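3-phytase (Klebsiella pneumoniae, PDB 2WNH) probably releases phosphate from phytate (myo-inositol hexakisphosphate), starting at the 3-position, as a member of the histidine acid phosphatase family. Local coordinates at residues N293-M296 with V297-L300; V255-T258 with A259-G263; L266-A269 with M270-V274. The protein carries 3 engineered substitutions. All coordinates share one frame; numbering follows the deposited sequence.

Interaction 1 (N293-M296 with V297-L300); sequences NIAM and VRTL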
ATOM      1  N   ASN B 293     -33.100  20.620   0.775  1.00 17.59           N
ATOM      2  CA  ASN B 293     -33.492  19.682  -0.267  1.00 17.53           C
ATOM      3  C   ASN B 293     -33.825  18.302   0.299  1.00 16.42           C
ATOM      4  O   ASN B 293     -34.844  17.696  -0.066  1.00 16.03           O
ATOM      5  CB  ASN B 293     -32.381  19.574  -1.318  1.00 17.16           C
ATOM      6  CG  ASN B 293     -31.988  20.917  -1.895  1.00 19.23           C
ATOM      7  OD1 ASN B 293     -30.945  21.465  -1.552  1.00 19.53           O
ATOM      8  ND2 ASN B 293     -32.846  21.476  -2.738  1.00 18.99           N
ATOM      9  N   ILE B 294     -32.968  17.795   1.182  1.00 16.50           N
ATOM     10  CA  ILE B 294     -33.222  16.517   1.842  1.00 15.92           C
ATOM     11  C   ILE B 294     -34.523  16.520   2.637  1.00 16.40           C
ATOM     12  O   ILE B 294     -35.306  15.585   2.538  1.00 15.53           O
ATOM     13  CB  ILE B 294     -32.046  16.058   2.723  1.00 17.50           C
ATOM     14  CG1 ILE B 294     -30.834  15.807   1.818  1.00 17.25           C
ATOM     15  CG2 ILE B 294     -32.432  14.790   3.495  1.00 15.98           C
ATOM     16  CD1 ILE B 294     -29.494  15.575   2.555  1.00 18.89           C
ATOM     17  N   ALA B 295     -34.752  17.586   3.409  1.00 14.97           N
ATOM     18  CA  ALA B 295     -36.002  17.712   4.171  1.00 15.09           C
ATOM     19  C   ALA B 295     -37.235  17.691   3.265  1.00 15.35           C
ATOM     20  O   ALA B 295     -38.220  16.997   3.565  1.00 14.00           O
ATOM     21  CB  ALA B 295     -35.981  18.973   5.032  1.00 16.21           C
ATOM     22  N   MET B 296     -37.194  18.433   2.171  1.00 14.94           N
ATOM     23  CA  MET B 296     -38.361  18.442   1.277  1.00 16.69           C
ATOM     24  C   MET B 296     -38.610  17.074   0.658  1.00 16.92           C
ATOM     25  O   MET B 296     -39.744  16.583   0.621  1.00 17.89           O
ATOM     26  CB  MET B 296     -38.219  19.528   0.233  1.00 15.65           C
ATOM     27  CG  MET B 296     -38.370  20.913   0.842  1.00 17.75           C
ATOM     28  SD  MET B 296     -38.177  22.233  -0.360  1.00 23.14           S
ATOM     29  CE  MET B 296     -36.558  21.948  -1.041  1.00 23.05           C
ATOM     30  N   VAL B 297     -37.537  16.441   0.184  1.00 16.05           N
ATOM     31  CA  VAL B 297     -37.648  15.097  -0.366  1.00 16.02           C
ATOM     32  C   VAL B 297     -38.214  14.072   0.631  1.00 16.13           C
ATOM     33  O   VAL B 297     -39.140  13.318   0.286  1.00 16.94           O
ATOM     34  CB  VAL B 297     -36.310  14.634  -0.966  1.00 16.54           C
ATOM     35  CG1 VAL B 297     -36.418  13.172  -1.405  1.00 17.16           C
ATOM     36  CG2 VAL B 297     -35.957  15.531  -2.148  1.00 15.80           C
ATOM     37  N   ARG B 298     -37.686  14.016   1.856  1.00 14.36           N
ATOM     38  CA  ARG B 298     -38.187  13.048   2.827  1.00 14.53           C
ATOM     39  C   ARG B 298     -39.634  13.354   3.205  1.00 15.08           C
ATOM     40  O   ARG B 298     -40.398  12.447   3.479  1.00 15.36           O
ATOM     41  CB  ARG B 298     -37.286  12.909   4.073  1.00 15.46           C
ATOM     42  CG  ARG B 298     -37.062  14.181   4.885  1.00 14.49           C
ATOM     43  CD  ARG B 298     -38.024  14.341   6.080  1.00 17.45           C
ATOM     44  NE  ARG B 298     -37.761  15.621   6.750  1.00 18.22           N
ATOM     45  CZ  ARG B 298     -36.774  15.806   7.630  1.00 19.64           C
ATOM     46  NH1 ARG B 298     -35.976  14.791   7.936  1.00 20.38           N
ATOM     47  NH2 ARG B 298     -36.572  17.005   8.200  1.00 19.95           N
ATOM     48  N   THR B 299     -40.004  14.635   3.229  1.00 16.33           N
ATOM     49  CA  THR B 299     -41.423  14.972   3.459  1.00 16.43           C
ATOM     50  C   THR B 299     -42.338  14.388   2.382  1.00 17.46           C
ATOM     51  O   THR B 299     -43.365  13.769   2.699  1.00 17.56           O
ATOM     52  CB  THR B 299     -41.613  16.492   3.695  1.00 16.16           C
ATOM     53  OG1 THR B 299     -41.082  16.792   4.985  1.00 17.78           O
ATOM     54  CG2 THR B 299     -43.092  16.888   3.666  1.00 17.66           C
ATOM     55  N   LEU B 300     -41.955  14.558   1.117  1.00 17.90           N
ATOM     56  CA  LEU B 300     -42.729  13.994   0.003  1.00 17.94           C
ATOM     57  C   LEU B 300     -42.766  12.473   0.054  1.00 17.50           C
ATOM     58  O   LEU B 300     -43.779  11.840  -0.281  1.00 19.01           O
ATOM     59  CB  LEU B 300     -42.202  14.510  -1.348  1.00 16.98           C
ATOM     60  CG  LEU B 300     -42.329  16.022  -1.593  1.00 17.90           C
ATOM     61  CD1 LEU B 300     -41.710  16.346  -2.917  1.00 18.19           C
ATOM     62  CD2 LEU B 300     -43.784  16.443  -1.544  1.00 19.71           C
TER

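Interaction 2 (V255-T258 with A259-G263); sequences VLYT and AQKRG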
ATOM      1  N   VAL B 255     -43.227  21.494   5.650  1.00 18.77           N
ATOM      2  CA  VAL B 255     -44.618  21.864   5.342  1.00 18.89           C
ATOM      3  C   VAL B 255     -44.924  21.294   3.947  1.00 18.77           C
ATOM      4  O   VAL B 255     -44.237  21.619   2.984  1.00 19.42           O
ATOM      5  CB  VAL B 255     -44.802  23.408   5.356  1.00 18.73           C
ATOM      6  CG1 VAL B 255     -46.194  23.801   4.838  1.00 18.61           C
ATOM      7  CG2 VAL B 255     -44.596  23.955   6.782  1.00 19.09           C
ATOM      8  N   LEU B 256     -45.961  20.463   3.856  1.00 19.87           N
ATOM      9  CA  LEU B 256     -46.272  19.734   2.621  1.00 19.95           C
ATOM     10  C   LEU B 256     -46.337  20.626   1.387  1.00 20.53           C
ATOM     11  O   LEU B 256     -45.712  20.334   0.372  1.00 19.88           O
ATOM     12  CB  LEU B 256     -47.572  18.944   2.769  1.00 19.41           C
ATOM     13  CG  LEU B 256     -47.859  18.017   1.584  1.00 20.66           C
ATOM     14  CD1 LEU B 256     -46.707  17.015   1.366  1.00 18.69           C
ATOM     15  CD2 LEU B 256     -49.158  17.278   1.800  1.00 23.36           C
ATOM     16  N   TYR B 257     -47.102  21.711   1.456  1.00 20.75           N
ATOM     17  CA  TYR B 257     -47.172  22.632   0.321  1.00 19.68           C
ATOM     18  C   TYR B 257     -45.784  23.019  -0.202  1.00 19.73           C
ATOM     19  O   TYR B 257     -45.504  22.947  -1.432  1.00 19.04           O
ATOM     20  CB  TYR B 257     -47.990  23.918   0.656  1.00 19.84           C
ATOM     21  CG  TYR B 257     -47.853  24.971  -0.445  1.00 19.05           C
ATOM     22  CD1 TYR B 257     -48.554  24.848  -1.648  1.00 16.20           C
ATOM     23  CD2 TYR B 257     -47.003  26.060  -0.301  1.00 18.20           C
ATOM     24  CE1 TYR B 257     -48.394  25.766  -2.666  1.00 18.02           C
ATOM     25  CE2 TYR B 257     -46.833  26.978  -1.319  1.00 17.47           C
ATOM     26  CZ  TYR B 257     -47.556  26.833  -2.502  1.00 17.77           C
ATOM     27  OH  TYR B 257     -47.420  27.716  -3.545  1.00 22.09           O
ATOM     28  N   THR B 258     -44.929  23.460   0.724  1.00 18.49           N
ATOM     29  CA  THR B 258     -43.605  23.971   0.373  1.00 18.90           C
ATOM     30  C   THR B 258     -42.780  22.836  -0.237  1.00 18.44           C
ATOM     31  O   THR B 258     -42.107  23.031  -1.255  1.00 19.35           O
ATOM     32  CB  THR B 258     -42.893  24.534   1.605  1.00 20.21           C
ATOM     33  OG1 THR B 258     -43.640  25.652   2.118  1.00 21.01           O
ATOM     34  CG2 THR B 258     -41.463  24.985   1.282  1.00 19.04           C
ATOM     35  N   ALA B 259     -42.855  21.664   0.390  1.00 18.75           N
ATOM     36  CA  ALA B 259     -42.087  20.503  -0.087  1.00 18.53           C
ATOM     37  C   ALA B 259     -42.558  20.080  -1.482  1.00 19.98           C
ATOM     38  O   ALA B 259     -41.755  19.692  -2.331  1.00 20.70           O
ATOM     39  CB  ALA B 259     -42.209  19.355   0.890  1.00 17.93           C
ATOM     40  N   GLN B 260     -43.861  20.163  -1.727  1.00 19.63           N
ATOM     41  CA  GLN B 260     -44.401  19.818  -3.044  1.00 19.36           C
ATOM     42  C   GLN B 260     -43.910  20.782  -4.120  1.00 19.44           C
ATOM     43  O   GLN B 260     -43.476  20.364  -5.190  1.00 19.44           O
ATOM     44  CB  GLN B 260     -45.934  19.774  -2.992  1.00 18.70           C
ATOM     45  CG  GLN B 260     -46.472  18.539  -2.308  1.00 19.67           C
ATOM     46  CD  GLN B 260     -47.982  18.536  -2.226  1.00 26.01           C
ATOM     47  OE1 GLN B 260     -48.596  19.550  -1.877  1.00 26.19           O
ATOM     48  NE2 GLN B 260     -48.588  17.389  -2.501  1.00 25.55           N
ATOM     49  N   LYS B 261     -43.962  22.084  -3.837  1.00 19.73           N
ATOM     50  CA  LYS B 261     -43.512  23.074  -4.814  1.00 20.48           C
ATOM     51  C   LYS B 261     -42.012  23.016  -5.083  1.00 20.46           C
ATOM     52  O   LYS B 261     -41.568  23.108  -6.227  1.00 19.94           O
ATOM     53  CB  LYS B 261     -43.893  24.509  -4.394  1.00 20.43           C
ATOM     54  CG  LYS B 261     -45.390  24.797  -4.523  1.00 22.91           C
ATOM     55  CD  LYS B 261     -45.922  24.600  -5.950  1.00 24.67           C
ATOM     56  CE  LYS B 261     -45.144  25.403  -7.011  1.00 27.18           C
ATOM     57  NZ  LYS B 261     -45.639  25.138  -8.401  1.00 27.77           N
ATOM     58  N   ARG B 262     -41.234  22.874  -4.014  1.00 20.67           N
ATOM     59  CA  ARG B 262     -39.795  23.055  -4.125  1.00 19.92           C
ATOM     60  C   ARG B 262     -38.964  21.759  -4.143  1.00 19.14           C
ATOM     61  O   ARG B 262     -37.786  21.811  -4.471  1.00 18.97           O
ATOM     62  CB  ARG B 262     -39.297  24.009  -3.030  1.00 20.75           C
ATOM     63  CG  ARG B 262     -39.752  25.477  -3.213  1.00 24.85           C
ATOM     64  CD  ARG B 262     -38.942  26.409  -2.333  1.00 33.29           C
ATOM     65  NE  ARG B 262     -37.557  26.503  -2.785  1.00 41.52           N
ATOM     66  CZ  ARG B 262     -36.497  26.613  -1.985  1.00 43.73           C
ATOM     67  NH1 ARG B 262     -36.645  26.627  -0.664  1.00 45.68           N
ATOM     68  NH2 ARG B 262     -35.280  26.682  -2.512  1.00 47.06           N
ATOM     69  N   GLY B 263     -39.576  20.633  -3.793  1.00 17.93           N
ATOM     70  CA  GLY B 263     -38.899  19.339  -3.768  1.00 18.76           C
ATOM     71  C   GLY B 263     -39.379  18.286  -4.757  1.00 18.76           C
ATOM     72  O   GLY B 263     -38.719  17.256  -4.916  1.00 18.41           O
TER

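Interaction 3 (L266-A269 with M270-V274); sequences LLNA and MLDGV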
ATOM      1  N   LEU B 266     -36.910  17.187  -7.567  1.00 15.45           N
ATOM      2  CA  LEU B 266     -35.760  16.402  -7.113  1.00 16.06           C
ATOM      3  C   LEU B 266     -36.176  14.987  -6.770  1.00 15.87           C
ATOM      4  O   LEU B 266     -35.510  14.017  -7.157  1.00 16.44           O
ATOM      5  CB  LEU B 266     -35.104  17.088  -5.896  1.00 15.63           C
ATOM      6  CG  LEU B 266     -33.886  16.406  -5.249  1.00 16.21           C
ATOM      7  CD1 LEU B 266     -32.777  16.059  -6.280  1.00 17.07           C
ATOM      8  CD2 LEU B 266     -33.328  17.309  -4.129  1.00 16.88           C
ATOM      9  N   LEU B 267     -37.272  14.823  -6.044  1.00 16.03           N
ATOM     10  CA  LEU B 267     -37.692  13.456  -5.770  1.00 15.49           C
ATOM     11  C   LEU B 267     -38.000  12.750  -7.088  1.00 17.00           C
ATOM     12  O   LEU B 267     -37.616  11.591  -7.279  1.00 15.65           O
ATOM     13  CB  LEU B 267     -38.887  13.390  -4.814  1.00 17.33           C
ATOM     14  CG  LEU B 267     -39.438  11.966  -4.567  1.00 15.72           C
ATOM     15  CD1 LEU B 267     -38.391  11.013  -3.975  1.00 17.84           C
ATOM     16  CD2 LEU B 267     -40.631  12.005  -3.624  1.00 18.64           C
ATOM     17  N   ASN B 268     -38.691  13.438  -7.993  1.00 15.89           N
ATOM     18  CA  ASN B 268     -38.975  12.839  -9.295  1.00 17.53           C
ATOM     19  C   ASN B 268     -37.715  12.349 -10.038  1.00 17.67           C
ATOM     20  O   ASN B 268     -37.711  11.228 -10.615  1.00 18.67           O
ATOM     21  CB  ASN B 268     -39.758  13.808 -10.171  1.00 17.31           C
ATOM     22  CG  ASN B 268     -40.240  13.155 -11.439  1.00 19.07           C
ATOM     23  OD1 ASN B 268     -40.968  12.150 -11.404  1.00 20.14           O
ATOM     24  ND2 ASN B 268     -39.820  13.699 -12.565  1.00 20.08           N
ATOM     25  N   ALA B 269     -36.683  13.198 -10.040  1.00 16.79           N
ATOM     26  CA  ALA B 269     -35.386  12.900 -10.667  1.00 16.80           C
ATOM     27  C   ALA B 269     -34.730  11.687 -10.013  1.00 16.70           C
ATOM     28  O   ALA B 269     -34.133  10.826 -10.702  1.00 15.79           O
ATOM     29  CB  ALA B 269     -34.463  14.102 -10.613  1.00 18.12           C
ATOM     30  N   MET B 270     -34.840  11.614  -8.689  1.00 15.72           N
ATOM     31  CA  MET B 270     -34.260  10.508  -7.913  1.00 15.74           C
ATOM     32  C   MET B 270     -34.965   9.183  -8.162  1.00 15.77           C
ATOM     33  O   MET B 270     -34.305   8.157  -8.338  1.00 17.21           O
ATOM     34  CB  MET B 270     -34.246  10.847  -6.404  1.00 15.57           C
ATOM     35  CG  MET B 270     -33.214  11.904  -6.017  1.00 18.04           C
ATOM     36  SD  MET B 270     -33.448  12.426  -4.307  1.00 18.11           S
ATOM     37  CE  MET B 270     -32.973  10.962  -3.391  1.00 17.08           C
ATOM     38  N   LEU B 271     -36.302   9.188  -8.160  1.00 15.22           N
ATOM     39  CA  LEU B 271     -37.068   7.959  -8.446  1.00 15.47           C
ATOM     40  C   LEU B 271     -36.850   7.454  -9.894  1.00 16.20           C
ATOM     41  O   LEU B 271     -36.671   6.252 -10.120  1.00 16.63           O
ATOM     42  CB  LEU B 271     -38.568   8.145  -8.190  1.00 16.26           C
ATOM     43  CG  LEU B 271     -38.960   8.450  -6.739  1.00 13.27           C
ATOM     44  CD1 LEU B 271     -40.417   8.828  -6.718  1.00 18.00           C
ATOM     45  CD2 LEU B 271     -38.666   7.220  -5.849  1.00 17.31           C
ATOM     46  N   ASP B 272     -36.840   8.376 -10.855  1.00 16.64           N
ATOM     47  CA  ASP B 272     -36.507   8.045 -12.239  1.00 18.28           C
ATOM     48  C   ASP B 272     -35.069   7.535 -12.319  1.00 17.75           C
ATOM     49  O   ASP B 272     -34.774   6.612 -13.081  1.00 18.46           O
ATOM     50  CB  ASP B 272     -36.682   9.272 -13.130  1.00 19.55           C
ATOM     51  CG  ASP B 272     -38.136   9.494 -13.526  1.00 24.76           C
ATOM     52  OD1 ASP B 272     -38.986   8.612 -13.242  1.00 27.68           O
ATOM     53  OD2 ASP B 272     -38.421  10.542 -14.144  1.00 28.45           O
ATOM     54  N   GLY B 273     -34.184   8.116 -11.510  1.00 16.85           N
ATOM     55  CA  GLY B 273     -32.780   7.703 -11.543  1.00 16.12           C
ATOM     56  C   GLY B 273     -32.517   6.285 -11.039  1.00 17.35           C
ATOM     57  O   GLY B 273     -31.513   5.682 -11.398  1.00 18.64           O
ATOM     58  N   VAL B 274     -33.385   5.756 -10.175  1.00 16.99           N
ATOM     59  CA  VAL B 274     -33.195   4.420  -9.584  1.00 17.44           C
ATOM     60  C   VAL B 274     -33.897   3.337 -10.405  1.00 19.09           C
ATOM     61  O   VAL B 274     -33.712   2.144 -10.183  1.00 19.68           O
ATOM     62  CB  VAL B 274     -33.616   4.377  -8.071  1.00 17.29           C
ATOM     63  CG1 VAL B 274     -35.158   4.268  -7.924  1.00 17.98           C
ATOM     64  CG2 VAL B 274     -32.891   3.236  -7.345  1.00 15.32           C
TER
HETATM   65  O   HOH W   1     -41.180  10.586 -13.869  1.00 35.91           O

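Interaction 1 (N293-M296 with V297-L300)
Arg298 folds back over Ala295, its neighbour one turn earlier in the same helix. One face of the guanidinium lies over Ala295 CA, and Arg298 NH2 comes to 3.8 Å from Ala295 CB. The bend begins at the first torsion: Arg298 CG is wedged between its own backbone N and carbonyl carbon (chi1 59°), and a second turn at chi2 (95°) swings the group down over the alanine. The price is a snug fit at the root, since Arg298 CG lies 3.3 Å from the carbonyl oxygens of both Ile294 and Ala295. Alanine suits the spot because its single methyl leaves room for the flat group.

The other side chains rest on the preceding turn more simply. Val297 lays CG2 3.2 Å from Asn293 O, and Leu300 sets CG 3.4 Å from Met296 O. Beneath them runs regular i to i+4 hydrogen bonding: Val297 N donates to Asn293 O, Arg298 N to Ile294 O at 2.9 Å, Thr299 N to Ala295 O and Leu300 N to Met296 O.

This is helix 291-301, which starts directly after His290 of the family's His-Asp sequence motif. Asn293 OD1 accepts the His290 backbone N-H and its ND2 reaches Phe131 O, so an amide serves well here, with an acceptor and a donor both in use.

Further out, Asp254 holds the arginine by a salt bridge to NH2 and takes a hydrogen bond with Thr299 OG1 through its other oxygen. Thr299 OG1 sits in the guanidinium plane, at its edge. The carboxylate of Asp254 offsets the buried charge, while Gly313 O takes a further N-H, from NH1. Ile294 packs its branched chain on Leu22 and Arg24 of strand 14-24.

Interaction 2 (V255-T258 with A259-G263)
Lys261 crosses over the ring of Tyr257, four residues before it, in a CH-pi contact. Lys261 CG stands 4.0 Å from the Tyr257 ring centroid, 29° off the ring normal and so over the face, displaced toward the hydroxyl end: its nearest ring atom is Tyr257 CZ at 3.6 Å. The ring reaches this place because Tyr257 CG is anti to the backbone N (chi1 170°), while two successive bends at chi2 and chi3 turn the lysine chain onward to its amine.

A van der Waals contact links Leu256 and Gln260. Leu256 CG meets the amide carbon Gln260 CD at 3.8 Å, so the leucine branch lies against the base of the amide; the glutamine chain is extended beyond CG and carries NE2 out to Arg391 O.

Backbone hydrogen bonds join the four successive pairs. Val255, at the N-cap position, offers its carbonyl to Ala259 N at 2.9 Å; Gln260 N donates to Leu256 O, Lys261 N to Tyr257 O, and Arg262 N to Thr258 O.

Polar ends look away from this turn. Tyr257 OH bonds to Asp142 N, Thr258 OG1 to Gln146 NE2, and Lys261 NZ to Ser396 OG and Ala138 O, while Arg145 makes a cation-pi contact with the tyrosine ring. Amphipathic residues suit these sites: their carbon parts pack on the helix and their tips tie it to loops and to helix 143-154.

Small residues serve the side toward helix 291-301, where the Ala259 methyl touches Met296 and Thr299. Leu300 CD1 comes to 3.5 Å from Gly263 C, and Gly263 fits because Ala259 O crowds the place where a side chain would begin. Together these are the first two turns of helix 256-274, opened by its N-cap and marked by i to i+4 side-chain pairs.

Interaction 3 (L266-A269 with M270-V274)
The backbone of Leu266-Ala269 is bonded to Met270-Gly273 in successive i to i+4 alpha-helical pairs, from Met270 N to Leu266 O at 2.9 Å through to Gly273 N to Ala269 O, where the N-H...O angle has dropped to 135°.

On the buried side two oblique pairs form. Leu267 CD1 lies 3.8 Å from Leu271 CG, a branch set against the fork of the next leucine. Leu266 CG meets the sulfur of Met270 at 4.1 Å; a bend at chi3 (69°), which an unbranched thioether chain makes easily, fits the methionine between leucine and sheet.

The outer side is polar. Asn268 and Asp272 do not bond directly but share a water, which donates to Asn268 OD1 at 2.9 Å and to Asp272 OD2 at 2.8 Å, bridging two groups whose planes are 66° apart. Arg394 NH1 also binds Asn268 OD1, and Asp272 OD1 forms a salt bridge with Lys275, so the carboxylate's two oxygens are differently engaged. Such short polar residues suit a helix face near solvent.

Gly273 O accepts from Lys18 NZ. Around the apolar side, Leu266 and Leu267 rest on helix 291-301, Met270 packs on Val20 and Leu22 of strand 14-24, and Leu271 and Val274 lie against Ile385 of helix 381-388.

In the fold
From the N terminus the order is interaction 2, interaction 3, then interaction 1, in series: none encloses or crosses another, and each closes only a helical turn. Interactions 2 and 3 occupy the opening and closing parts of helix 256-274, with centres about 16 Å apart. Strand 284-289 follows, entering the central sheet, and helix 291-301 carries interaction 1 back against helix 256-274. There Met296 SD meets Arg262 CB at 3.4 Å, joining 1 to 2, while Val297 CG2 and Leu266 CD2, 3.7 Å apart, join 1 to 3. Leu300 touches both, so helix 291-301 spans the junction between them, and both helices lie on strand 14-24.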